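Long-range contacts in molybdopterin biosynthesis enzyme, MoaB (Thermus thermophilus, PDB 3MCH), which takes part in molybdenum cofactor biosynthesis, probably by binding molybdopterin: residues 5-11 against 39-45; 21-26 against 130-136; 95-100 against 113-117. One frame throughout, in Å; residues are numbered along the deposited sequence.

Contact 1: 5-11 against 39-45; sequences GILTVSD and AYELVPD
Val43 supplies the main bump on one face of this strand pair: its CG1 methyl enters the hollow between Leu7 and Val9, 3.7 Å from Leu7 CD1 and 3.6 Å from Val9 CG2. The torsion accounts for the fit: a chi1 of 71° sets CG1 between the backbone N and the carbonyl carbon, on the side of strand 5-9. Val9 and Val43 run alongside each other with their ends in the same direction, whereas Leu7 meets Val43 at a slant. On the face carrying Thr8 and Leu42, Leu42 CD2 nestles against the threonine, 3.7 Å from Thr8 CB. Tyr40 presents its ring edge there, with Thr8 OG1 in the ring plane; both hydroxyls, Thr8 OG1 and Tyr40 OH, are hydrogen-bonded to Asp20.

The backbone sets this spacing. Strands 5-9 and 39-43 run parallel, 9° apart, in register from Gly5 with Ala39 to Val9 with Val43. Five N-H...O=C bonds join the segments, among them Val43 N to Thr8 O and Ser10 N to Val43 O, both 2.9 Å. These strands are the two arms of a beta-alpha-beta unit whose connection contains helix 21-30; helix 47-60 packs on the Leu7, Val9 and Glu41 side.

Past the strand ends the contact turns polar. Asp45 N donates to Asp11 OD1 at 2.6 Å, from above the carboxylate plane, and a weak return bond runs from Asp11 N to Asp45 OD2. The carboxylates stand nearly perpendicular (86°), with Asp11 OD2 and Asp45 OD2 only 3.4 Å apart. Arg77 forms a salt bridge with Asp11 and touches Asp45, and its charge is likely to offset the repulsion between this acidic pair.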
loop_
_atom_site.group_PDB
_atom_site.type_symbol
_atom_site.label_atom_id
_atom_site.label_comp_id
_atom_site.label_asym_id
_atom_site.label_seq_id
_atom_site.Cartn_x
_atom_site.Cartn_y
_atom_site.Cartn_z
ATOM N N GLY B 5 20.239 -13.969 1.886
ATOM C CA GLY B 5 20.995 -13.405 2.985
ATOM C C GLY B 5 19.987 -13.047 4.067
ATOM O O GLY B 5 18.930 -12.492 3.766
ATOM N N ILE B 6 20.289 -13.382 5.315
ATOM C CA ILE B 6 19.392 -13.066 6.423
ATOM C C ILE B 6 20.094 -12.027 7.292
ATOM O O ILE B 6 21.178 -12.278 7.813
ATOM C CB ILE B 6 19.067 -14.335 7.263
ATOM C CG1 ILE B 6 18.353 -15.367 6.384
ATOM C CG2 ILE B 6 18.185 -13.971 8.459
ATOM C CD1 ILE B 6 17.030 -14.931 5.695
ATOM N N LEU B 7 19.481 -10.855 7.426
ATOM C CA LEU B 7 20.057 -9.777 8.220
ATOM C C LEU B 7 19.207 -9.465 9.441
ATOM O O LEU B 7 18.091 -8.969 9.316
ATOM C CB LEU B 7 20.196 -8.513 7.369
ATOM C CG LEU B 7 20.811 -7.296 8.069
ATOM C CD1 LEU B 7 22.226 -7.629 8.519
ATOM C CD2 LEU B 7 20.818 -6.108 7.120
ATOM N N THR B 8 19.740 -9.754 10.625
ATOM C CA THR B 8 19.018 -9.490 11.862
ATOM C C THR B 8 19.393 -8.109 12.393
ATOM O O THR B 8 20.529 -7.870 12.809
ATOM C CB THR B 8 19.319 -10.570 12.920
ATOM O OG1 THR B 8 18.813 -11.830 12.458
ATOM C CG2 THR B 8 18.650 -10.229 14.250
ATOM N N VAL B 9 18.420 -7.204 12.358
ATOM C CA VAL B 9 18.605 -5.829 12.799
ATOM C C VAL B 9 18.164 -5.516 14.225
ATOM O O VAL B 9 16.971 -5.547 14.533
ATOM C CB VAL B 9 17.787 -4.855 11.909
ATOM C CG1 VAL B 9 18.054 -3.412 12.327
ATOM C CG2 VAL B 9 18.143 -5.061 10.444
ATOM N N SER B 10 19.138 -5.218 15.085
ATOM C CA SER B 10 18.884 -4.872 16.483
ATOM C C SER B 10 20.207 -4.505 17.145
ATOM O O SER B 10 21.265 -4.972 16.730
ATOM C CB SER B 10 18.133 -6.023 17.153
ATOM O OG SER B 10 18.067 -5.804 18.558
ATOM N N ASP B 11 20.141 -3.674 18.182
ATOM C CA ASP B 11 21.340 -3.275 18.908
ATOM C C ASP B 11 21.515 -4.382 19.947
ATOM O O ASP B 11 22.626 -4.646 20.406
ATOM C CB ASP B 11 21.178 -1.919 19.606
ATOM C CG ASP B 11 20.991 -0.773 18.633
ATOM O OD1 ASP B 11 21.729 -0.709 17.628
ATOM O OD2 ASP B 11 20.112 0.075 18.884
ATOM N N ALA B 39 24.315 -16.180 3.392
ATOM C CA ALA B 39 24.844 -15.159 4.285
ATOM C C ALA B 39 23.933 -14.904 5.464
ATOM O O ALA B 39 22.714 -15.027 5.358
ATOM C CB ALA B 39 25.063 -13.858 3.516
ATOM N N TYR B 40 24.546 -14.556 6.591
ATOM C CA TYR B 40 23.829 -14.233 7.812
ATOM C C TYR B 40 24.679 -13.275 8.636
ATOM O O TYR B 40 25.841 -13.565 8.944
ATOM C CB TYR B 40 23.533 -15.489 8.637
ATOM C CG TYR B 40 23.179 -15.176 10.079
ATOM C CD1 TYR B 40 22.087 -14.364 10.390
ATOM C CD2 TYR B 40 23.964 -15.657 11.130
ATOM C CE1 TYR B 40 21.787 -14.034 11.716
ATOM C CE2 TYR B 40 23.671 -15.334 12.454
ATOM C CZ TYR B 40 22.584 -14.522 12.737
ATOM O OH TYR B 40 22.304 -14.185 14.043
ATOM N N GLU B 41 24.102 -12.131 8.984
ATOM C CA GLU B 41 24.803 -11.133 9.781
ATOM C C GLU B 41 23.858 -10.435 10.751
ATOM O O GLU B 41 22.639 -10.401 10.547
ATOM C CB GLU B 41 25.459 -10.076 8.874
ATOM C CG GLU B 41 26.790 -10.486 8.232
ATOM C CD GLU B 41 27.389 -9.381 7.359
ATOM O OE1 GLU B 41 27.465 -8.224 7.827
ATOM O OE2 GLU B 41 27.792 -9.664 6.207
ATOM N N LEU B 42 24.436 -9.903 11.822
ATOM C CA LEU B 42 23.698 -9.143 12.824
ATOM C C LEU B 42 24.154 -7.718 12.564
ATOM O O LEU B 42 25.323 -7.493 12.246
ATOM C CB LEU B 42 24.120 -9.535 14.239
ATOM C CG LEU B 42 23.787 -10.932 14.762
ATOM C CD1 LEU B 42 24.634 -11.228 15.992
ATOM C CD2 LEU B 42 22.313 -11.013 15.095
ATOM N N VAL B 43 23.247 -6.759 12.689
ATOM C CA VAL B 43 23.612 -5.368 12.470
ATOM C C VAL B 43 22.867 -4.506 13.482
ATOM O O VAL B 43 21.731 -4.809 13.849
ATOM C CB VAL B 43 23.265 -4.922 11.026
ATOM C CG1 VAL B 43 21.755 -4.804 10.856
ATOM C CG2 VAL B 43 23.947 -3.604 10.709
ATOM N N PRO B 44 23.511 -3.431 13.971
ATOM C CA PRO B 44 22.877 -2.542 14.948
ATOM C C PRO B 44 21.695 -1.778 14.348
ATOM O O PRO B 44 21.496 -1.786 13.133
ATOM C CB PRO B 44 24.014 -1.596 15.344
ATOM C CG PRO B 44 25.254 -2.401 15.079
ATOM C CD PRO B 44 24.925 -3.072 13.778
ATOM N N ASP B 45 20.919 -1.127 15.210
ATOM C CA ASP B 45 19.774 -0.333 14.774
ATOM C C ASP B 45 20.370 1.004 14.365
ATOM O O ASP B 45 20.064 2.035 14.960
ATOM C CB ASP B 45 18.806 -0.091 15.934
ATOM C CG ASP B 45 17.845 -1.238 16.138
ATOM O OD1 ASP B 45 17.087 -1.547 15.196
ATOM O OD2 ASP B 45 17.843 -1.827 17.238
#

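Contact 2: 21-26 against 130-136; sequences TTHLAI and GSPKGAR
Gly130 O accepts a hydrogen bond from Thr22 OG1 at 2.8 Å, tying the first turn of helix 21-26 to the loop that leads into helix 132-136. The motif is a pair of neighbouring helices in an alpha/beta fold, running in the same general direction: the short segments approach to 8.5 Å at a crossing angle of -29°. The threonine hydroxyl lies anti to its own carbonyl carbon (chi1 -57°), which turns it to the Gly130 carbonyl and leaves CG2 for the packing further along.

Ser131 follows as the N-cap. Its OG accepts from Gly134 N at 2.9 Å, satisfying an amide of the opening turn that has no preceding helical carbonyl. Pro132 comes next and lies against the start of the other helix; its CG is 3.4 Å from Thr21 OG1, and its ring also borders Thr22 OG1. Ala25 CB sits over the same residue, near Pro132 O.

One turn on, Ala135 CB fills the space between Thr22 CG2 and Ile26 CD1. The Ile26 CD1 to Ala135 CB distance of 3.4 Å is tighter than usual for two carbons, so the helices have little room to close further here. Ile26 also reaches Ile6 and Leu67 of the sheet below.

Arg136 ends the walk. Bent at chi3 (-52°), its chain folds the guanidinium back, so that Pro132 O lies 3.9 Å above the guanidinium plane, over its centre. In that plane, at the edge, a water accepts from Arg136 NE at 3.0 Å and donates to Ala25 O at 2.8 Å.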
loop_
_atom_site.group_PDB
_atom_site.type_symbol
_atom_site.label_atom_id
_atom_site.label_comp_id
_atom_site.label_asym_id
_atom_site.label_seq_id
_atom_site.Cartn_x
_atom_site.Cartn_y
_atom_site.Cartn_z
ATOM N N THR B 21 17.063 -16.477 17.498
ATOM C CA THR B 21 15.991 -17.409 17.170
ATOM C C THR B 21 15.144 -17.013 15.963
ATOM O O THR B 21 14.476 -17.860 15.370
ATOM C CB THR B 21 15.052 -17.630 18.370
ATOM O OG1 THR B 21 14.597 -16.366 18.862
ATOM C CG2 THR B 21 15.775 -18.391 19.482
ATOM N N THR B 22 15.162 -15.736 15.597
ATOM C CA THR B 22 14.388 -15.302 14.439
ATOM C C THR B 22 15.093 -15.821 13.187
ATOM O O THR B 22 14.452 -16.315 12.258
ATOM C CB THR B 22 14.276 -13.776 14.389
ATOM O OG1 THR B 22 13.688 -13.312 15.611
ATOM C CG2 THR B 22 13.391 -13.343 13.217
ATOM N N HIS B 23 16.416 -15.703 13.177
ATOM C CA HIS B 23 17.242 -16.200 12.081
ATOM C C HIS B 23 16.865 -17.664 11.833
ATOM O O HIS B 23 16.651 -18.083 10.695
ATOM C CB HIS B 23 18.721 -16.099 12.478
ATOM C CG HIS B 23 19.649 -16.886 11.605
ATOM N ND1 HIS B 23 20.798 -17.475 12.087
ATOM C CD2 HIS B 23 19.609 -17.171 10.281
ATOM C CE1 HIS B 23 21.426 -18.088 11.100
ATOM N NE2 HIS B 23 20.727 -17.919 9.994
ATOM N N LEU B 24 16.776 -18.439 12.911
ATOM C CA LEU B 24 16.428 -19.854 12.803
ATOM C C LEU B 24 15.020 -20.096 12.276
ATOM O O LEU B 24 14.791 -21.037 11.520
ATOM C CB LEU B 24 16.585 -20.541 14.160
ATOM C CG LEU B 24 18.009 -20.593 14.717
ATOM C CD1 LEU B 24 17.991 -21.297 16.059
ATOM C CD2 LEU B 24 18.927 -21.323 13.749
ATOM N N ALA B 25 14.073 -19.255 12.680
ATOM C CA ALA B 25 12.692 -19.402 12.225
ATOM C C ALA B 25 12.624 -19.173 10.718
ATOM O O ALA B 25 11.902 -19.870 10.003
ATOM C CB ALA B 25 11.792 -18.409 12.945
ATOM N N ILE B 26 13.378 -18.186 10.245
ATOM C CA ILE B 26 13.410 -17.867 8.826
ATOM C C ILE B 26 13.968 -19.040 8.019
ATOM O O ILE B 26 13.390 -19.439 7.010
ATOM C CB ILE B 26 14.236 -16.589 8.570
ATOM C CG1 ILE B 26 13.502 -15.392 9.193
ATOM C CG2 ILE B 26 14.455 -16.397 7.071
ATOM C CD1 ILE B 26 12.033 -15.163 8.765
ATOM N N GLY B 130 10.552 -8.445 13.645
ATOM C CA GLY B 130 11.642 -8.977 14.449
ATOM C C GLY B 130 11.446 -10.190 15.340
ATOM O O GLY B 130 12.432 -10.798 15.763
ATOM N N SER B 131 10.206 -10.555 15.645
ATOM C CA SER B 131 9.982 -11.720 16.502
ATOM C C SER B 131 9.967 -13.002 15.677
ATOM O O SER B 131 9.659 -12.981 14.485
ATOM C CB SER B 131 8.658 -11.590 17.258
ATOM O OG SER B 131 7.547 -11.784 16.401
ATOM N N PRO B 132 10.317 -14.138 16.298
ATOM C CA PRO B 132 10.324 -15.411 15.574
ATOM C C PRO B 132 8.960 -15.692 14.949
ATOM O O PRO B 132 8.867 -16.060 13.776
ATOM C CB PRO B 132 10.684 -16.422 16.661
ATOM C CG PRO B 132 11.565 -15.627 17.569
ATOM C CD PRO B 132 10.827 -14.314 17.671
ATOM N N LYS B 133 7.903 -15.509 15.735
ATOM C CA LYS B 133 6.546 -15.740 15.251
ATOM C C LYS B 133 6.186 -14.770 14.130
ATOM O O LYS B 133 5.625 -15.171 13.113
ATOM C CB LYS B 133 5.536 -15.589 16.393
ATOM C CG LYS B 133 4.087 -15.735 15.944
ATOM C CD LYS B 133 3.108 -15.546 17.097
ATOM C CE LYS B 133 1.670 -15.673 16.609
ATOM N NZ LYS B 133 0.683 -15.578 17.718
ATOM N N GLY B 134 6.515 -13.496 14.327
ATOM C CA GLY B 134 6.218 -12.479 13.332
ATOM C C GLY B 134 6.920 -12.709 12.005
ATOM O O GLY B 134 6.290 -12.676 10.944
ATOM N N ALA B 135 8.230 -12.928 12.058
ATOM C CA ALA B 135 9.012 -13.176 10.850
ATOM C C ALA B 135 8.481 -14.414 10.141
ATOM O O ALA B 135 8.350 -14.444 8.916
ATOM C CB ALA B 135 10.480 -13.371 11.209
ATOM N N ARG B 136 8.160 -15.439 10.921
ATOM C CA ARG B 136 7.654 -16.686 10.364
ATOM C C ARG B 136 6.353 -16.513 9.591
ATOM O O ARG B 136 6.239 -16.946 8.441
ATOM C CB ARG B 136 7.448 -17.711 11.481
ATOM C CG ARG B 136 7.036 -19.089 10.997
ATOM C CD ARG B 136 6.747 -20.021 12.173
ATOM N NE ARG B 136 7.842 -20.046 13.143
ATOM C CZ ARG B 136 7.719 -19.698 14.420
ATOM N NH1 ARG B 136 6.547 -19.293 14.893
ATOM N NH2 ARG B 136 8.768 -19.757 15.227
HETATM O O HOH W 1 9.882 -21.230 11.344
#

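Contact 3: 95-100 against 113-117; sequences LAELMR and SRGVA
Gly115 O is gripped by two waters, each donating to it at 2.8 Å, and has the methyl of Ala96 beside it. One of these waters also donates to Ala96 O, joining the two carbonyls across the contact; the other accepts from Arg100 NH1 at 2.9 Å. The same NH1 donates to Ser113 O at 3.1 Å, with 149° at the hydrogen and the acceptor somewhat tilted from the guanidinium plane. A bend at chi3 (-81°) curls the arginine back over the end of the preceding helix, and Ala96 O lies 3.6 Å above the guanidinium plane, over its centre. Outside the two segments, Arg100 NH2 makes a salt bridge to Glu97 of the third subunit, linking this contact to the trimer interface. Replacing Arg100 by an alanine is likely to cost Ser113 O this donor and the glutamate of the third subunit this salt bridge, and to let the water held by NH1 shift.

Ser113 shapes the loop as an ST turn, its OG accepting from Gly115 N at 3.3 Å while also hydrogen-bonding Thr72. Beyond it the contact becomes apolar: Leu95 CB meets Ala117 CB at 3.6 Å, and Met99 brings its CE methyl to 4.2 Å from Ala117 CB. In the fold, helix 93-99 thus lies over the loop entering strand 117-120, while its Leu95 and Met99 pack on Val142 of helix 132-142 and Leu126 of strand 123-128.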
loop_
_atom_site.group_PDB
_atom_site.type_symbol
_atom_site.label_atom_id
_atom_site.label_comp_id
_atom_site.label_asym_id
_atom_site.label_seq_id
_atom_site.Cartn_x
_atom_site.Cartn_y
_atom_site.Cartn_z
ATOM N N LEU B 95 4.147 -7.164 -1.719
ATOM C CA LEU B 95 4.828 -8.057 -0.784
ATOM C C LEU B 95 4.788 -7.485 0.630
ATOM O O LEU B 95 4.706 -8.231 1.606
ATOM C CB LEU B 95 6.276 -8.298 -1.238
ATOM C CG LEU B 95 6.399 -9.153 -2.504
ATOM C CD1 LEU B 95 7.862 -9.270 -2.936
ATOM C CD2 LEU B 95 5.813 -10.538 -2.221
ATOM N N ALA B 96 4.840 -6.159 0.738
ATOM C CA ALA B 96 4.773 -5.507 2.043
ATOM C C ALA B 96 3.385 -5.789 2.629
ATOM O O ALA B 96 3.237 -5.998 3.831
ATOM C CB ALA B 96 5.001 -3.999 1.894
ATOM N N GLU B 97 2.373 -5.806 1.767
ATOM C CA GLU B 97 1.001 -6.082 2.198
ATOM C C GLU B 97 0.886 -7.540 2.654
ATOM O O GLU B 97 0.242 -7.841 3.658
ATOM C CB GLU B 97 0.030 -5.807 1.041
ATOM C CG GLU B 97 0.070 -4.365 0.568
ATOM C CD GLU B 97 -0.603 -4.144 -0.777
ATOM O OE1 GLU B 97 -0.835 -5.127 -1.513
ATOM O OE2 GLU B 97 -0.884 -2.969 -1.105
ATOM N N LEU B 98 1.515 -8.450 1.919
ATOM C CA LEU B 98 1.452 -9.857 2.299
ATOM C C LEU B 98 2.087 -10.061 3.667
ATOM O O LEU B 98 1.569 -10.820 4.492
ATOM C CB LEU B 98 2.162 -10.738 1.263
ATOM C CG LEU B 98 1.487 -10.890 -0.103
ATOM C CD1 LEU B 98 2.308 -11.832 -0.966
ATOM C CD2 LEU B 98 0.069 -11.426 0.070
ATOM N N MET B 99 3.200 -9.375 3.922
ATOM C CA MET B 99 3.884 -9.523 5.204
ATOM C C MET B 99 3.068 -8.985 6.379
ATOM O O MET B 99 3.320 -9.342 7.532
ATOM C CB MET B 99 5.262 -8.855 5.156
ATOM C CG MET B 99 6.243 -9.583 4.244
ATOM S SD MET B 99 7.945 -8.976 4.322
ATOM C CE MET B 99 7.758 -7.397 3.476
ATOM N N ARG B 100 2.091 -8.130 6.090
ATOM C CA ARG B 100 1.228 -7.590 7.138
ATOM C C ARG B 100 0.004 -8.486 7.312
ATOM O O ARG B 100 -0.877 -8.194 8.124
ATOM C CB ARG B 100 0.784 -6.161 6.801
ATOM C CG ARG B 100 1.810 -5.098 7.134
ATOM C CD ARG B 100 1.221 -3.698 7.009
ATOM N NE ARG B 100 1.176 -3.210 5.631
ATOM C CZ ARG B 100 2.223 -2.708 4.984
ATOM N NH1 ARG B 100 3.407 -2.631 5.585
ATOM N NH2 ARG B 100 2.084 -2.260 3.744
ATOM N N SER B 113 3.416 -3.564 11.192
ATOM C CA SER B 113 4.751 -3.581 10.608
ATOM C C SER B 113 4.867 -2.572 9.474
ATOM O O SER B 113 4.022 -2.529 8.584
ATOM C CB SER B 113 5.082 -4.976 10.072
ATOM O OG SER B 113 6.380 -4.993 9.517
ATOM N N ARG B 114 5.928 -1.771 9.508
ATOM C CA ARG B 114 6.169 -0.769 8.486
ATOM C C ARG B 114 7.191 -1.295 7.483
ATOM O O ARG B 114 7.698 -0.548 6.651
ATOM C CB ARG B 114 6.692 0.520 9.127
ATOM C CG ARG B 114 5.791 1.076 10.222
ATOM C CD ARG B 114 6.359 2.369 10.796
ATOM N NE ARG B 114 6.551 3.370 9.753
ATOM C CZ ARG B 114 7.713 3.639 9.165
ATOM N NH1 ARG B 114 8.811 2.986 9.520
ATOM N NH2 ARG B 114 7.770 4.556 8.209
ATOM N N GLY B 115 7.495 -2.584 7.568
ATOM C CA GLY B 115 8.471 -3.161 6.662
ATOM C C GLY B 115 8.112 -2.955 5.206
ATOM O O GLY B 115 6.937 -3.033 4.834
ATOM N N VAL B 116 9.116 -2.662 4.383
ATOM C CA VAL B 116 8.889 -2.473 2.956
ATOM C C VAL B 116 9.467 -3.657 2.185
ATOM O O VAL B 116 10.097 -4.553 2.763
ATOM C CB VAL B 116 9.548 -1.166 2.426
ATOM C CG1 VAL B 116 8.991 0.040 3.173
ATOM C CG2 VAL B 116 11.061 -1.230 2.578
ATOM N N ALA B 117 9.221 -3.666 0.881
ATOM C CA ALA B 117 9.733 -4.699 -0.005
ATOM C C ALA B 117 10.106 -3.992 -1.295
ATOM O O ALA B 117 9.391 -3.095 -1.745
ATOM C CB ALA B 117 8.664 -5.756 -0.273
HETATM O O HOH W 2 5.391 -5.266 5.535
HETATM O O HOH W 3 5.238 -0.955 4.118
#

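How the contacts relate
Contacts 1 and 2 share the beta-alpha-beta unit, their centres 12 Å apart: helix 21-30, which joins the two strands of contact 1, is the first partner of contact 2. They touch through Ile6 CD1 and Ile26 CG2 at 3.3 Å and through the stacked rings of Tyr40 and His23. Contact 3 lies about 15 Å from contact 2, centre to centre, nested within the loop that contact 2 closes; helix 132-142 spans the gap, the single proton of Ser138 OG serving Gly134 O or Met99 O, or shared between them. Contacts 1 and 3 fall on opposite sides of the chain's centre, nearest atoms about 11 Å apart, while contacts 2 and 3 approach to about 6 Å between nearest atoms without touching.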